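Local atomic coordinates of cytosine-specific methyltransferase (Escherichia coli O157:H7 EDL933, PDB entry 3G7U), a protein that probably methylates cytosines in DNA at carbon 5, using S-adenosyl-L-methionine as the methyl donor. Residues 10-15 with 37-42; 207-212 with 337-342; 253-258 with 320-325. All blocks are in the same frame, centred on the assembly; numbering follows the deposited sequence.

In the fold
Interactions 1 and 3 are buried and interaction 2 lies at the surface. Interaction 1 sits in the Rossmann-like part, where a glycine-rich turn meets helix 34-43 by van der Waals contacts and one CH...O contact around a histidine. Interactions 2 and 3, with centres about 10 Å apart, bring the region around the small two-stranded sheet 205-207/256-258 onto helices 340-348 and 321-328. Interaction 3 relies on direct hydrogen bonds from a helix start and an arginine, whereas interaction 2 uses a lysine, a glutamine amide and two waters. Lys340 joins these two, since its NZ also reaches Thr256 OG1. Interaction 1 touches interaction 2 lightly, between Thr39 and His337.

Interaction 1 (10-15 with 37-42)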
loop_
_atom_site.group_PDB
_atom_site.type_symbol
_atom_site.label_atom_id
_atom_site.label_comp_id
_atom_site.label_asym_id
_atom_site.label_seq_id
_atom_site.Cartn_x
_atom_site.Cartn_y
_atom_site.Cartn_z
ATOM N N SER A 10 -9.741 -0.765 -1.589
ATOM C CA SER A 10 -8.746 -0.773 -0.546
ATOM C C SER A 10 -7.594 -1.750 -0.781
ATOM O O SER A 10 -6.490 -1.585 -0.191
ATOM C CB SER A 10 -9.416 -1.175 0.783
ATOM O OG SER A 10 -9.892 -2.539 0.738
ATOM N N GLY A 11 -7.836 -2.783 -1.601
ATOM C CA GLY A 11 -6.912 -3.935 -1.670
ATOM C C GLY A 11 -6.668 -4.461 -0.271
ATOM O O GLY A 11 -7.583 -4.438 0.588
ATOM N N VAL A 12 -5.424 -4.875 0.017
ATOM C CA VAL A 12 -5.148 -5.481 1.343
ATOM C C VAL A 12 -4.928 -4.487 2.455
ATOM O O VAL A 12 -4.961 -4.863 3.625
ATOM C CB VAL A 12 -3.874 -6.395 1.330
ATOM C CG1 VAL A 12 -4.102 -7.538 0.396
ATOM C CG2 VAL A 12 -2.618 -5.597 0.934
ATOM N N GLY A 13 -4.748 -3.218 2.092
ATOM C CA GLY A 13 -4.732 -2.151 3.083
ATOM C C GLY A 13 -3.421 -1.402 3.268
ATOM O O GLY A 13 -3.127 -0.947 4.374
ATOM N N GLY A 14 -2.625 -1.283 2.212
ATOM C CA GLY A 14 -1.452 -0.385 2.262
ATOM C C GLY A 14 -1.850 1.059 2.648
ATOM O O GLY A 14 -1.267 1.640 3.558
ATOM N N LEU A 15 -2.833 1.628 1.949
ATOM C CA LEU A 15 -3.252 3.008 2.217
ATOM C C LEU A 15 -3.988 3.055 3.550
ATOM O O LEU A 15 -3.849 4.015 4.289
ATOM C CB LEU A 15 -4.166 3.487 1.080
ATOM C CG LEU A 15 -4.517 4.956 1.068
ATOM C CD1 LEU A 15 -3.231 5.771 0.669
ATOM C CD2 LEU A 15 -5.610 5.171 0.016
ATOM N N ILE A 37 -9.808 -8.488 0.005
ATOM C CA ILE A 37 -10.594 -8.029 1.147
ATOM C C ILE A 37 -10.535 -8.963 2.354
ATOM O O ILE A 37 -10.595 -8.500 3.504
ATOM C CB ILE A 37 -12.082 -7.717 0.797
ATOM C CG1 ILE A 37 -12.652 -6.716 1.817
ATOM C CG2 ILE A 37 -12.929 -9.008 0.685
ATOM C CD1 ILE A 37 -14.047 -6.286 1.496
ATOM N N ASN A 38 -10.389 -10.271 2.136
ATOM C CA ASN A 38 -10.178 -11.161 3.255
ATOM C C ASN A 38 -8.882 -10.807 3.946
ATOM O O ASN A 38 -8.799 -10.810 5.171
ATOM C CB ASN A 38 -10.156 -12.623 2.779
ATOM C CG ASN A 38 -11.546 -13.139 2.479
ATOM O OD1 ASN A 38 -12.545 -12.501 2.831
ATOM N ND2 ASN A 38 -11.622 -14.294 1.820
ATOM N N THR A 39 -7.863 -10.502 3.168
ATOM C CA THR A 39 -6.593 -10.104 3.807
ATOM C C THR A 39 -6.699 -8.773 4.568
ATOM O O THR A 39 -6.121 -8.600 5.655
ATOM C CB THR A 39 -5.420 -10.099 2.813
ATOM O OG1 THR A 39 -5.226 -11.453 2.375
ATOM C CG2 THR A 39 -4.149 -9.572 3.481
ATOM N N HIS A 40 -7.480 -7.845 4.012
ATOM C CA HIS A 40 -7.701 -6.580 4.685
ATOM C C HIS A 40 -8.352 -6.889 6.039
ATOM O O HIS A 40 -7.903 -6.361 7.085
ATOM C CB HIS A 40 -8.573 -5.658 3.828
ATOM C CG HIS A 40 -8.552 -4.238 4.285
ATOM N ND1 HIS A 40 -9.223 -3.819 5.427
ATOM C CD2 HIS A 40 -7.991 -3.131 3.746
ATOM C CE1 HIS A 40 -9.026 -2.526 5.592
ATOM N NE2 HIS A 40 -8.308 -2.078 4.573
ATOM N N ALA A 41 -9.351 -7.783 6.056
ATOM C CA ALA A 41 -10.051 -8.094 7.328
ATOM C C ALA A 41 -9.169 -8.767 8.351
ATOM O O ALA A 41 -9.353 -8.591 9.545
ATOM C CB ALA A 41 -11.299 -8.936 7.095
ATOM N N ILE A 42 -8.203 -9.552 7.887
ATOM C CA ILE A 42 -7.250 -10.196 8.816
ATOM C C ILE A 42 -6.407 -9.148 9.549
ATOM O O ILE A 42 -6.139 -9.267 10.747
ATOM C CB ILE A 42 -6.300 -11.183 8.072
ATOM C CG1 ILE A 42 -7.035 -12.464 7.636
ATOM C CG2 ILE A 42 -5.138 -11.609 8.980
ATOM C CD1 ILE A 42 -7.735 -13.216 8.772
#
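Gly11 O is approached by Ser10 OG, which donates a hydrogen bond of 3.0 Å, and by the imidazole of His40, whose CD2 lies 3.4 Å from it at the ring edge, near the ring plane. The hydroxyl stands 21° out of the carbonyl plane of Gly11. In His40, chi1 (-165°) sets CG anti to the backbone N, on the side of the 10-13 turn, and the ring's CD2 enters the turn. Ser10 OG meets CD2 obliquely at 3.6 Å. Gly13 CA comes to 3.5 Å from the same CD2, an approach possible because glycine has no CB to run into the ring; the backbone angles of Gly13 by themselves also call for glycine. Both ring nitrogens have partners beyond the two segments: ND1 bonds to His49 NE2 and NE2 to Ser16 OG, which fixes the rotation of the imidazole, while Phe44 stacks on the ring.

Backbone atoms also meet. His40 CA lies 3.4 Å from Val12 O in a CH...O contact with an angle of 143° at the hydrogen; this buried carbonyl has no hydrogen-bond donor in the model. Beside it, Val12 and Thr39 run side by side and point the same way, with Val12 CG1 3.7 Å from Thr39 CG2. That CG2 is anti to the backbone N and faces Val12, while OG1 is anti to the carbonyl carbon, where it bonds to Gln346 NE2 and His35 O.

Ser10 to Gly13 form a type II' turn, closed by a weak bond from Gly13 N to Ser10 O. Gly11 N bonds to Glu31 OE1, and Gly13 is the N-cap of helix 14-22. A glycine-rich turn joining strand 4-8 to this helix, Ser-Gly-Val-Gly-Gly, is consistent with the first conserved, cofactor-binding motif of C5-cytosine methyltransferases, set in a Rossmann-like fold.

Interaction 2 (207-212 with 337-342); sequences NWQSDS and HVTKWH
Direct hydrogen bonds join Lys340 to Asn207 and Trp341 to Gln209. Lys340 NZ gives one of 2.6 Å to Asn207 OD1, tilted 28° from the amide plane. From the opposite face of that plane Ser210 N donates to the same oxygen at 3.3 Å, an Asx motif, so OD1 is held from two sides. Bends at chi3 and chi4 carry CE and then NZ of Lys340 to this site; NZ also binds Thr256 OG1. Lys340 was modelled in two positions, and this account holds for one of them. Gln209 OE1 accepts a weak but nearly straight bond (168°) from Trp341 N, at 3.3 Å. At the helix start Thr339 is the N-cap, its OG1 accepting from His342 N at 3.2 Å.

Two waters supplement these bonds. One donates to Gln209 OE1 and accepts from both Lys340 N and Lys340 NZ. The other donates to Ser210 O and to Val338 O, joining two carbonyls.

Van der Waals contacts are few. The amide nitrogen of Gln209, NE2, meets the CB methylene of Trp341 at 3.6 Å, and CG of Gln209 sits over the centre of the Trp208 ring.

Such chemistry implies a polar surface junction of direct bonds supplemented by two waters, in which one ammonium probably draws amide, hydroxyl and water oxygens together between the loop and helix 340-348.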
loop_
_atom_site.group_PDB
_atom_site.type_symbol
_atom_site.label_atom_id
_atom_site.label_comp_id
_atom_site.label_asym_id
_atom_site.label_seq_id
_atom_site.Cartn_x
_atom_site.Cartn_y
_atom_site.Cartn_z
ATOM N N ASN A 207 9.612 -24.146 -2.222
ATOM C CA ASN A 207 8.626 -25.028 -2.787
ATOM C C ASN A 207 7.997 -24.473 -4.067
ATOM O O ASN A 207 8.466 -23.508 -4.624
ATOM C CB ASN A 207 7.562 -25.342 -1.764
ATOM C CG ASN A 207 6.969 -24.122 -1.175
ATOM O OD1 ASN A 207 6.267 -23.398 -1.828
ATOM N ND2 ASN A 207 7.278 -23.872 0.051
ATOM N N TRP A 208 6.926 -25.097 -4.521
ATOM C CA TRP A 208 6.193 -24.545 -5.616
ATOM C C TRP A 208 5.102 -23.573 -5.200
ATOM O O TRP A 208 5.272 -22.406 -5.342
ATOM C CB TRP A 208 5.719 -25.591 -6.625
ATOM C CG TRP A 208 4.982 -24.964 -7.702
ATOM C CD1 TRP A 208 5.452 -24.072 -8.566
ATOM C CD2 TRP A 208 3.618 -25.133 -8.006
ATOM N NE1 TRP A 208 4.487 -23.664 -9.411
ATOM C CE2 TRP A 208 3.336 -24.312 -9.091
ATOM C CE3 TRP A 208 2.612 -25.927 -7.493
ATOM C CZ2 TRP A 208 2.108 -24.248 -9.653
ATOM C CZ3 TRP A 208 1.403 -25.855 -8.045
ATOM C CH2 TRP A 208 1.150 -25.023 -9.116
ATOM N N GLN A 209 3.983 -24.047 -4.680
ATOM C CA GLN A 209 2.959 -23.117 -4.175
ATOM C C GLN A 209 2.282 -23.523 -2.877
ATOM O O GLN A 209 1.106 -23.344 -2.732
ATOM C CB GLN A 209 1.896 -22.764 -5.214
ATOM C CG GLN A 209 2.303 -21.811 -6.336
ATOM C CD GLN A 209 2.280 -20.343 -5.955
ATOM O OE1 GLN A 209 1.796 -19.975 -4.914
ATOM N NE2 GLN A 209 2.820 -19.510 -6.816
ATOM N N SER A 210 3.042 -24.007 -1.916
ATOM C CA SER A 210 2.491 -24.659 -0.740
ATOM C C SER A 210 1.372 -23.950 0.016
ATOM O O SER A 210 1.254 -22.757 -0.013
ATOM C CB SER A 210 3.595 -25.102 0.192
ATOM O OG SER A 210 3.278 -24.895 1.552
ATOM N N ASP A 211 0.570 -24.744 0.706
ATOM C CA ASP A 211 -0.695 -24.254 1.266
ATOM C C ASP A 211 -0.590 -23.811 2.737
ATOM O O ASP A 211 -1.578 -23.333 3.315
ATOM C CB ASP A 211 -1.792 -25.319 1.090
ATOM C CG ASP A 211 -3.188 -24.722 0.959
ATOM O OD1 ASP A 211 -4.159 -25.502 1.054
ATOM O OD2 ASP A 211 -3.321 -23.490 0.764
ATOM N N SER A 212 0.608 -23.936 3.318
ATOM C CA SER A 212 0.859 -23.610 4.734
ATOM C C SER A 212 1.807 -22.413 4.907
ATOM O O SER A 212 2.590 -22.097 4.010
ATOM C CB SER A 212 1.395 -24.844 5.464
ATOM O OG SER A 212 0.556 -25.972 5.238
ATOM N N HIS A 337 -1.909 -13.251 2.196
ATOM C CA HIS A 337 -2.382 -14.571 1.803
ATOM C C HIS A 337 -1.243 -15.583 1.840
ATOM O O HIS A 337 -0.084 -15.248 1.545
ATOM C CB HIS A 337 -2.974 -14.507 0.390
ATOM C CG HIS A 337 -3.831 -15.692 0.047
ATOM N ND1 HIS A 337 -3.321 -16.843 -0.523
ATOM C CD2 HIS A 337 -5.164 -15.903 0.200
ATOM C CE1 HIS A 337 -4.301 -17.714 -0.706
ATOM N NE2 HIS A 337 -5.426 -17.175 -0.264
ATOM N N VAL A 338 -1.591 -16.834 2.139
ATOM C CA VAL A 338 -0.591 -17.912 2.283
ATOM C C VAL A 338 0.213 -18.231 1.016
ATOM O O VAL A 338 1.407 -18.589 1.106
ATOM C CB VAL A 338 -1.196 -19.233 2.872
ATOM C CG1 VAL A 338 -1.546 -19.061 4.334
ATOM C CG2 VAL A 338 -2.425 -19.707 2.080
ATOM N N THR A 339 -0.398 -18.089 -0.162
ATOM C CA THR A 339 0.281 -18.499 -1.393
ATOM C C THR A 339 1.145 -17.366 -1.891
ATOM O O THR A 339 0.779 -16.196 -1.690
ATOM C CB THR A 339 -0.736 -18.822 -2.514
ATOM O OG1 THR A 339 -1.505 -17.649 -2.793
ATOM C CG2 THR A 339 -1.698 -19.964 -2.101
ATOM N N LYS A 340 2.268 -17.713 -2.533
ATOM C CA LYS A 340 3.172 -16.741 -3.137
ATOM C C LYS A 340 2.479 -15.960 -4.237
ATOM O O LYS A 340 2.628 -14.758 -4.334
ATOM C CB LYS A 340 4.405 -17.440 -3.713
ATOM C CG LYS A 340 5.393 -17.897 -2.654
ATOM C CD LYS A 340 6.577 -18.611 -3.286
ATOM C CE LYS A 340 6.251 -20.070 -3.586
ATOM N NZ LYS A 340 5.966 -20.863 -2.360
ATOM N N TRP A 341 1.721 -16.677 -5.056
ATOM C CA TRP A 341 0.985 -16.100 -6.157
ATOM C C TRP A 341 0.127 -14.905 -5.694
ATOM O O TRP A 341 0.207 -13.808 -6.257
ATOM C CB TRP A 341 0.078 -17.188 -6.756
ATOM C CG TRP A 341 -0.913 -16.619 -7.663
ATOM C CD1 TRP A 341 -2.217 -16.306 -7.376
ATOM C CD2 TRP A 341 -0.684 -16.201 -8.999
ATOM N NE1 TRP A 341 -2.815 -15.729 -8.466
ATOM C CE2 TRP A 341 -1.899 -15.664 -9.482
ATOM C CE3 TRP A 341 0.431 -16.242 -9.851
ATOM C CZ2 TRP A 341 -2.033 -15.167 -10.774
ATOM C CZ3 TRP A 341 0.299 -15.751 -11.138
ATOM C CH2 TRP A 341 -0.928 -15.221 -11.591
ATOM N N HIS A 342 -0.686 -15.130 -4.668
ATOM C CA HIS A 342 -1.597 -14.086 -4.187
ATOM C C HIS A 342 -0.875 -13.012 -3.409
ATOM O O HIS A 342 -1.142 -11.851 -3.628
ATOM C CB HIS A 342 -2.745 -14.666 -3.364
ATOM C CG HIS A 342 -3.766 -15.371 -4.203
ATOM N ND1 HIS A 342 -4.458 -14.732 -5.211
ATOM C CD2 HIS A 342 -4.188 -16.658 -4.208
ATOM C CE1 HIS A 342 -5.270 -15.596 -5.796
ATOM N NE2 HIS A 342 -5.128 -16.771 -5.204
HETATM O O HOH W 1 3.029 -20.573 -2.360
HETATM O O HOH W 2 3.095 -20.603 0.104
#

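Interaction 3 (253-258 with 320-325)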
loop_
_atom_site.group_PDB
_atom_site.type_symbol
_atom_site.label_atom_id
_atom_site.label_comp_id
_atom_site.label_asym_id
_atom_site.label_seq_id
_atom_site.Cartn_x
_atom_site.Cartn_y
_atom_site.Cartn_z
ATOM N N SER A 253 5.701 -14.443 9.271
ATOM C CA SER A 253 5.165 -15.295 8.194
ATOM C C SER A 253 5.798 -14.865 6.870
ATOM O O SER A 253 6.456 -13.823 6.806
ATOM C CB SER A 253 3.632 -15.170 8.106
ATOM O OG SER A 253 3.248 -13.821 7.808
ATOM N N GLY A 254 5.611 -15.692 5.836
ATOM C CA GLY A 254 5.928 -15.347 4.447
ATOM C C GLY A 254 7.335 -15.615 4.002
ATOM O O GLY A 254 7.747 -15.117 2.952
ATOM N N CYS A 255 8.092 -16.405 4.767
ATOM C CA CYS A 255 9.470 -16.680 4.404
ATOM C C CYS A 255 9.519 -17.973 3.567
ATOM O O CYS A 255 10.122 -18.959 3.952
ATOM C CB CYS A 255 10.360 -16.793 5.649
ATOM S SG CYS A 255 10.390 -15.243 6.594
ATOM N N THR A 256 8.836 -17.961 2.428
ATOM C CA THR A 256 8.728 -19.139 1.599
ATOM C C THR A 256 9.423 -18.898 0.270
ATOM O O THR A 256 9.189 -17.889 -0.408
ATOM C CB THR A 256 7.239 -19.601 1.399
ATOM O OG1 THR A 256 7.047 -20.231 0.118
ATOM C CG2 THR A 256 6.286 -18.496 1.586
ATOM N N GLY A 257 10.300 -19.827 -0.078
ATOM C CA GLY A 257 11.041 -19.693 -1.310
ATOM C C GLY A 257 10.376 -20.397 -2.468
ATOM O O GLY A 257 9.352 -21.033 -2.308
ATOM N N THR A 258 10.975 -20.251 -3.642
ATOM C CA THR A 258 10.528 -20.908 -4.861
ATOM C C THR A 258 11.620 -21.899 -5.255
ATOM O O THR A 258 12.813 -21.586 -5.202
ATOM C CB THR A 258 10.286 -19.867 -5.950
ATOM O OG1 THR A 258 9.223 -19.004 -5.557
ATOM C CG2 THR A 258 9.901 -20.526 -7.296
ATOM N N THR A 320 11.343 -13.703 -1.516
ATOM C CA THR A 320 10.190 -14.293 -0.895
ATOM C C THR A 320 9.101 -13.234 -0.759
ATOM O O THR A 320 9.364 -12.027 -0.873
ATOM C CB THR A 320 10.510 -14.793 0.524
ATOM O OG1 THR A 320 10.836 -13.670 1.327
ATOM C CG2 THR A 320 11.678 -15.751 0.518
ATOM N N PRO A 321 7.855 -13.673 -0.554
ATOM C CA PRO A 321 6.823 -12.657 -0.282
ATOM C C PRO A 321 7.178 -11.731 0.885
ATOM O O PRO A 321 6.886 -10.529 0.839
ATOM C CB PRO A 321 5.596 -13.515 0.080
ATOM C CG PRO A 321 5.783 -14.760 -0.664
ATOM C CD PRO A 321 7.298 -15.029 -0.683
ATOM N N ARG A 322 7.777 -12.269 1.944
ATOM C CA ARG A 322 8.082 -11.394 3.076
ATOM C C ARG A 322 9.163 -10.378 2.702
ATOM O O ARG A 322 9.100 -9.229 3.111
ATOM C CB ARG A 322 8.500 -12.187 4.324
ATOM C CG ARG A 322 8.901 -11.348 5.571
ATOM C CD ARG A 322 7.833 -10.354 6.046
ATOM N NE ARG A 322 6.621 -11.023 6.491
ATOM C CZ ARG A 322 5.451 -10.413 6.671
ATOM N NH1 ARG A 322 5.343 -9.095 6.488
ATOM N NH2 ARG A 322 4.397 -11.115 7.083
ATOM N N GLU A 323 10.111 -10.785 1.863
ATOM C CA GLU A 323 11.126 -9.845 1.380
ATOM C C GLU A 323 10.518 -8.745 0.531
ATOM O O GLU A 323 10.867 -7.576 0.703
ATOM C CB GLU A 323 12.224 -10.590 0.601
ATOM C CG GLU A 323 13.112 -11.421 1.565
ATOM C CD GLU A 323 14.013 -12.469 0.888
ATOM O OE1 GLU A 323 13.830 -12.773 -0.311
ATOM O OE2 GLU A 323 14.906 -13.031 1.590
ATOM N N ALA A 324 9.602 -9.111 -0.368
ATOM C CA ALA A 324 8.878 -8.129 -1.145
ATOM C C ALA A 324 8.078 -7.166 -0.259
ATOM O O ALA A 324 8.044 -5.936 -0.532
ATOM C CB ALA A 324 7.955 -8.820 -2.130
ATOM N N ALA A 325 7.436 -7.712 0.773
ATOM C CA ALA A 325 6.642 -6.905 1.742
ATOM C C ALA A 325 7.540 -5.897 2.404
ATOM O O ALA A 325 7.173 -4.721 2.547
ATOM C CB ALA A 325 6.008 -7.783 2.801
#
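Gly254 lies against Arg322, their CA atoms 4.7 Å apart, where segment 253-258 passes the first turn of helix 321-328. Its positive phi (87°) favours glycine, and with no CB to press on Arg322 CB the helix start can come this close. The Gly254 carbonyl accepts from Arg322 N at 3.0 Å, with the donor above the carbonyl plane. The same oxygen takes a weak bond from Thr256 N, the closure of an inverse gamma turn centred on Cys255, so a single carbonyl serves both turn and helix start. Thr320 is the N-cap: its OG1 accepts from Glu323 N at 3.0 Å, and Glu323 OE1 accepts from Thr320 N at 2.9 Å, a capping box. Arg317 adds a salt bridge to that carboxylate oxygen.

Among the side chains Arg322 buries the most surface in the contact. CG leaves anti to the backbone N (chi1 178°), and bends at chi2 and chi3 place CD and NE beside Ser253 O. The guanidinium then grips Ser253 side-on: NE donates to Ser253 O at 2.8 Å, almost straight (169°), and NH2 donates to Ser253 OG at 3.0 Å, both acceptors lying in the guanidinium plane. NH2 also bonds to Phe334 O. Farther along, Thr256 O has Thr320 CG2 and Pro321 CD each at 3.4 Å, so a methyl and a ring methylene pack against this carbonyl. Pro321 in turn rests on Lys340, Ser343 and Phe344 of helix 340-348.

Strand 256-258 pairs in parallel with strand 205-207, and the contact ties this small sheet to the helix. The helix start, Thr-Pro-Arg-Glu-Ala-Ala, matches motif IX of C5-cytosine methyltransferases, which in relatives helps organise the target-recognition region and may do so here.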